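Local coordinates for protein HTH-type transcriptional repressor PhnF (Mycobacterium smegmatis, PDB 3F8M) that represses the operon for phosphate uptake when phosphate is available in the cell, acting as a DNA-binding transcriptional regulator of the GntR family, at residues P37-I42 with T52-L57; E159-D162 with S166-A169. All coordinates share one frame; numbering follows the deposited sequence. Where two conformers were deposited one is given.

Interaction 1 (P37-I42 with T52-L57); sequences PAEREI and TVRQAL
Two arginines converge on OE2 of E39: R54, which donates to it through NH2 at 2.7 Å (N-H...O angle 155°), and R50, one turn earlier on the helix of R54, which makes a second salt bridge to the same oxygen through NE. OE1 takes the NE of R54 at 3.2 Å, a less straight bond, so the arginine grips the carboxylate side-on, one nitrogen to each oxygen. Both oxygens use their syn lone pairs. The fit is not quite flat, since the carboxylate and guanidinium planes stand 26° apart. E39 places its CG between its backbone N and carbonyl carbon (chi1 72°) and then extends, which carries the carboxylate across to R54; the arginine chain bends at chi3 to meet it. These helices, 39-45 and 50-62, form the predicted helix-turn-helix of the winged GntR-type domain, the second being the recognition helix by its place in that motif. Beside the ion pair the contact turns apolar. V53 sends both methyls against I42, CG1 lying 3.8 Å from I42 CB and CG2 3.9 Å from I42 CG2. With CG1 anti to its backbone N, V53 also brings that methyl to 4.0 Å from the carbonyl O of E39. On a neighbouring face of helix 50-62, A56 packs on L23 of helix 15-29.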
loop_
_atom_site.group_PDB
_atom_site.type_symbol
_atom_site.label_atom_id
_atom_site.label_comp_id
_atom_site.label_asym_id
_atom_site.label_seq_id
_atom_site.Cartn_x
_atom_site.Cartn_y
_atom_site.Cartn_z
ATOM N N PRO A 37 -33.086 1.711 6.954
ATOM C CA PRO A 37 -34.210 2.646 6.715
ATOM C C PRO A 37 -33.619 3.978 6.315
ATOM O O PRO A 37 -32.457 4.197 6.608
ATOM C CB PRO A 37 -34.792 2.802 8.114
ATOM C CG PRO A 37 -34.678 1.417 8.682
ATOM C CD PRO A 37 -33.236 1.027 8.253
ATOM N N ALA A 38 -34.393 4.861 5.684
ATOM C CA ALA A 38 -33.881 6.208 5.373
ATOM C C ALA A 38 -33.497 7.003 6.633
ATOM O O ALA A 38 -34.025 6.788 7.771
ATOM C CB ALA A 38 -34.870 7.034 4.462
ATOM N N GLU A 39 -32.546 7.903 6.413
ATOM C CA GLU A 39 -31.962 8.671 7.489
ATOM C C GLU A 39 -33.044 9.334 8.321
ATOM O O GLU A 39 -33.014 9.228 9.520
ATOM C CB GLU A 39 -30.910 9.665 6.967
ATOM C CG GLU A 39 -31.363 10.872 6.196
ATOM C CD GLU A 39 -30.248 11.970 6.145
ATOM O OE1 GLU A 39 -29.050 11.641 5.925
ATOM O OE2 GLU A 39 -30.573 13.167 6.333
ATOM N N ARG A 40 -34.040 9.926 7.683
ATOM C CA ARG A 40 -35.093 10.613 8.439
ATOM C C ARG A 40 -35.893 9.680 9.338
ATOM O O ARG A 40 -36.260 10.087 10.457
ATOM C CB ARG A 40 -36.050 11.330 7.507
ATOM C CG ARG A 40 -36.848 12.419 8.159
ATOM C CD ARG A 40 -37.286 13.394 7.062
ATOM N NE ARG A 40 -38.478 14.122 7.485
ATOM C CZ ARG A 40 -38.460 15.279 8.138
ATOM N NH1 ARG A 40 -37.304 15.864 8.444
ATOM N NH2 ARG A 40 -39.608 15.846 8.484
ATOM N N GLU A 41 -36.178 8.450 8.864
ATOM C CA GLU A 41 -36.933 7.501 9.678
ATOM C C GLU A 41 -36.145 7.132 10.912
ATOM O O GLU A 41 -36.676 7.121 12.044
ATOM C CB GLU A 41 -37.350 6.231 8.891
ATOM C CG GLU A 41 -37.880 5.130 9.823
ATOM C CD GLU A 41 -38.649 4.023 9.100
ATOM O OE1 GLU A 41 -38.516 3.885 7.863
ATOM O OE2 GLU A 41 -39.373 3.284 9.796
ATOM N N ILE A 42 -34.865 6.846 10.712
ATOM C CA ILE A 42 -34.000 6.508 11.828
ATOM C C ILE A 42 -33.948 7.662 12.840
ATOM O O ILE A 42 -34.071 7.465 14.058
ATOM C CB ILE A 42 -32.542 6.158 11.347
ATOM C CG1 ILE A 42 -32.566 5.088 10.242
ATOM C CG2 ILE A 42 -31.688 5.703 12.531
ATOM C CD1 ILE A 42 -31.151 4.681 9.750
ATOM N N THR A 52 -27.625 14.056 12.461
ATOM C CA THR A 52 -26.971 13.184 13.426
ATOM C C THR A 52 -26.896 11.729 12.915
ATOM O O THR A 52 -25.878 11.062 13.092
ATOM C CB THR A 52 -27.629 13.263 14.797
ATOM O OG1 THR A 52 -27.660 14.649 15.202
ATOM C CG2 THR A 52 -26.811 12.454 15.809
ATOM N N VAL A 53 -27.975 11.249 12.312
ATOM C CA VAL A 53 -27.986 9.902 11.714
ATOM C C VAL A 53 -27.014 9.907 10.534
ATOM O O VAL A 53 -26.164 9.022 10.430
ATOM C CB VAL A 53 -29.407 9.431 11.301
ATOM C CG1 VAL A 53 -29.357 8.082 10.572
ATOM C CG2 VAL A 53 -30.306 9.320 12.518
ATOM N N ARG A 54 -27.096 10.932 9.684
ATOM C CA ARG A 54 -26.199 11.060 8.513
ATOM C C ARG A 54 -24.744 10.887 8.916
ATOM O O ARG A 54 -23.963 10.192 8.254
ATOM C CB ARG A 54 -26.361 12.434 7.863
ATOM C CG ARG A 54 -25.627 12.655 6.529
ATOM C CD ARG A 54 -25.957 14.050 5.965
ATOM N NE ARG A 54 -27.391 14.314 6.120
ATOM C CZ ARG A 54 -28.013 15.452 5.818
ATOM N NH1 ARG A 54 -27.334 16.482 5.315
ATOM N NH2 ARG A 54 -29.327 15.549 6.019
ATOM N N GLN A 55 -24.367 11.584 9.981
ATOM C CA GLN A 55 -23.008 11.552 10.456
ATOM C C GLN A 55 -22.631 10.172 11.016
ATOM O O GLN A 55 -21.522 9.699 10.786
ATOM C CB GLN A 55 -22.841 12.636 11.531
ATOM C CG GLN A 55 -21.504 12.570 12.284
ATOM C CD GLN A 55 -20.320 12.779 11.373
ATOM O OE1 GLN A 55 -20.446 13.355 10.274
ATOM N NE2 GLN A 55 -19.143 12.313 11.817
ATOM N N ALA A 56 -23.524 9.531 11.763
ATOM C CA ALA A 56 -23.184 8.211 12.309
ATOM C C ALA A 56 -23.008 7.216 11.157
ATOM O O ALA A 56 -22.059 6.399 11.173
ATOM C CB ALA A 56 -24.233 7.730 13.305
ATOM N N LEU A 57 -23.858 7.319 10.130
ATOM C CA LEU A 57 -23.713 6.427 8.942
ATOM C C LEU A 57 -22.438 6.658 8.149
ATOM O O LEU A 57 -21.772 5.703 7.698
ATOM C CB LEU A 57 -24.919 6.501 8.012
ATOM C CG LEU A 57 -26.221 5.948 8.591
ATOM C CD1 LEU A 57 -27.369 6.198 7.617
ATOM C CD2 LEU A 57 -26.126 4.460 9.025
#

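Interaction 2 (E159-D162 with S166-A169); sequences ETFD and SLYA
An aromatic ring laid against the first turn of a helix makes this buried apolar contact, which joins the end of helix 157-160 to the start of helix 167-173 in the UTRA domain. F161 is the ring. It is the first residue past helix 157-160 to leave helical backbone angles, and its CG lies anti to its backbone N (chi1 -170°), which directs the ring toward 166-169. L167 meets it in two ways. Its CD1 methyl sits over one face as a CH-pi contact, 4.1 Å from the ring centroid and 15° off the normal, while the ring tip CZ comes to 3.6 Å from L167 CA and 3.9 Å from L167 CB. The two side chains cross at about a right angle, with a methyl branch above the ring and the helix backbone at its end. At the edge, near the ring plane, the carbonyl O of S166 approaches CE1 at 3.5 Å. S166 is the N-cap of helix 167-173: its OG accepts from A169 N at 3.1 Å, with an N-H...O angle of 158°, a bond that ties down an amide of the first turn. The CB of S166 points away from 159-162, whereas its carbonyl O is what reaches the ring. The pair rests on the long antiparallel sheet, F161 on L131 and W107 and both F161 and L167 on R133. T160 OG1 adds a polar tie, hydrogen-bonded to E170 and R174.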
loop_
_atom_site.group_PDB
_atom_site.type_symbol
_atom_site.label_atom_id
_atom_site.label_comp_id
_atom_site.label_asym_id
_atom_site.label_seq_id
_atom_site.Cartn_x
_atom_site.Cartn_y
_atom_site.Cartn_z
ATOM N N GLU A 159 7.275 -30.043 12.014
ATOM C CA GLU A 159 6.881 -30.785 13.222
ATOM C C GLU A 159 6.356 -29.872 14.320
ATOM O O GLU A 159 5.327 -30.137 14.920
ATOM C CB GLU A 159 8.082 -31.538 13.821
ATOM C CG GLU A 159 8.611 -32.713 13.029
ATOM C CD GLU A 159 9.706 -33.464 13.778
ATOM O OE1 GLU A 159 10.879 -33.389 13.328
ATOM O OE2 GLU A 159 9.401 -34.100 14.822
ATOM N N THR A 160 7.090 -28.801 14.624
ATOM C CA THR A 160 6.725 -27.938 15.717
ATOM C C THR A 160 5.625 -26.924 15.354
ATOM O O THR A 160 4.963 -26.385 16.261
ATOM C CB THR A 160 7.915 -27.158 16.256
ATOM O OG1 THR A 160 8.238 -26.068 15.366
ATOM C CG2 THR A 160 9.137 -28.081 16.485
ATOM N N PHE A 161 5.439 -26.673 14.048
ATOM C CA PHE A 161 4.554 -25.568 13.598
ATOM C C PHE A 161 3.076 -25.908 13.371
ATOM O O PHE A 161 2.745 -26.730 12.529
ATOM C CB PHE A 161 5.096 -24.903 12.323
ATOM C CG PHE A 161 4.371 -23.647 11.957
ATOM C CD1 PHE A 161 4.037 -22.716 12.955
ATOM C CD2 PHE A 161 4.014 -23.390 10.614
ATOM C CE1 PHE A 161 3.359 -21.537 12.626
ATOM C CE2 PHE A 161 3.333 -22.196 10.280
ATOM C CZ PHE A 161 3.001 -21.285 11.304
ATOM N N ASP A 162 2.190 -25.188 14.046
ATOM C CA ASP A 162 0.748 -25.294 13.708
ATOM C C ASP A 162 0.524 -24.391 12.478
ATOM O O ASP A 162 0.569 -23.156 12.568
ATOM C CB ASP A 162 -0.101 -24.871 14.895
ATOM C CG ASP A 162 -1.585 -24.674 14.541
ATOM O OD1 ASP A 162 -2.000 -24.983 13.415
ATOM O OD2 ASP A 162 -2.331 -24.213 15.431
ATOM N N SER A 166 0.270 -18.230 13.709
ATOM C CA SER A 166 1.215 -17.204 13.239
ATOM C C SER A 166 2.629 -17.803 13.116
ATOM O O SER A 166 3.190 -18.311 14.091
ATOM C CB SER A 166 1.219 -16.002 14.196
ATOM O OG SER A 166 2.404 -15.256 14.038
ATOM N N LEU A 167 3.212 -17.728 11.913
ATOM C CA LEU A 167 4.607 -18.141 11.738
ATOM C C LEU A 167 5.541 -17.194 12.519
ATOM O O LEU A 167 6.594 -17.625 13.058
ATOM C CB LEU A 167 4.986 -18.127 10.241
ATOM C CG LEU A 167 6.389 -18.589 9.868
ATOM C CD1 LEU A 167 6.691 -20.045 10.343
ATOM C CD2 LEU A 167 6.591 -18.451 8.364
ATOM N N TYR A 168 5.168 -15.913 12.621
ATOM C CA TYR A 168 6.051 -14.989 13.338
ATOM C C TYR A 168 6.170 -15.379 14.821
ATOM O O TYR A 168 7.255 -15.307 15.424
ATOM C CB TYR A 168 5.526 -13.559 13.199
ATOM C CG TYR A 168 5.852 -12.899 11.864
ATOM C CD1 TYR A 168 6.154 -13.652 10.729
ATOM C CD2 TYR A 168 5.808 -11.508 11.730
ATOM C CE1 TYR A 168 6.452 -13.048 9.514
ATOM C CE2 TYR A 168 6.070 -10.897 10.505
ATOM C CZ TYR A 168 6.409 -11.670 9.411
ATOM O OH TYR A 168 6.707 -11.045 8.219
ATOM N N ALA A 169 5.071 -15.840 15.399
ATOM C CA ALA A 169 5.093 -16.279 16.815
ATOM C C ALA A 169 5.976 -17.519 16.968
ATOM O O ALA A 169 6.760 -17.637 17.920
ATOM C CB ALA A 169 3.660 -16.551 17.324
#

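The two contacts belong to different domains, their centres 46 Å apart on opposite sides of the chain's centre, and no element is common to both. Interaction 1 joins the two helices of the predicted helix-turn-helix and is only partly buried: a charged pair at its more exposed side accompanies a small aliphatic patch. Interaction 2 is buried against the UTRA sheet and has no hydrogen bond between its segments; ring-to-methyl and ring-to-backbone contacts do the work, and the helix cap is a bond made within 166-169. Each bridges neighbouring helices across a short connection, but interaction 1 buries about 270 Å² against 130 Å² for interaction 2.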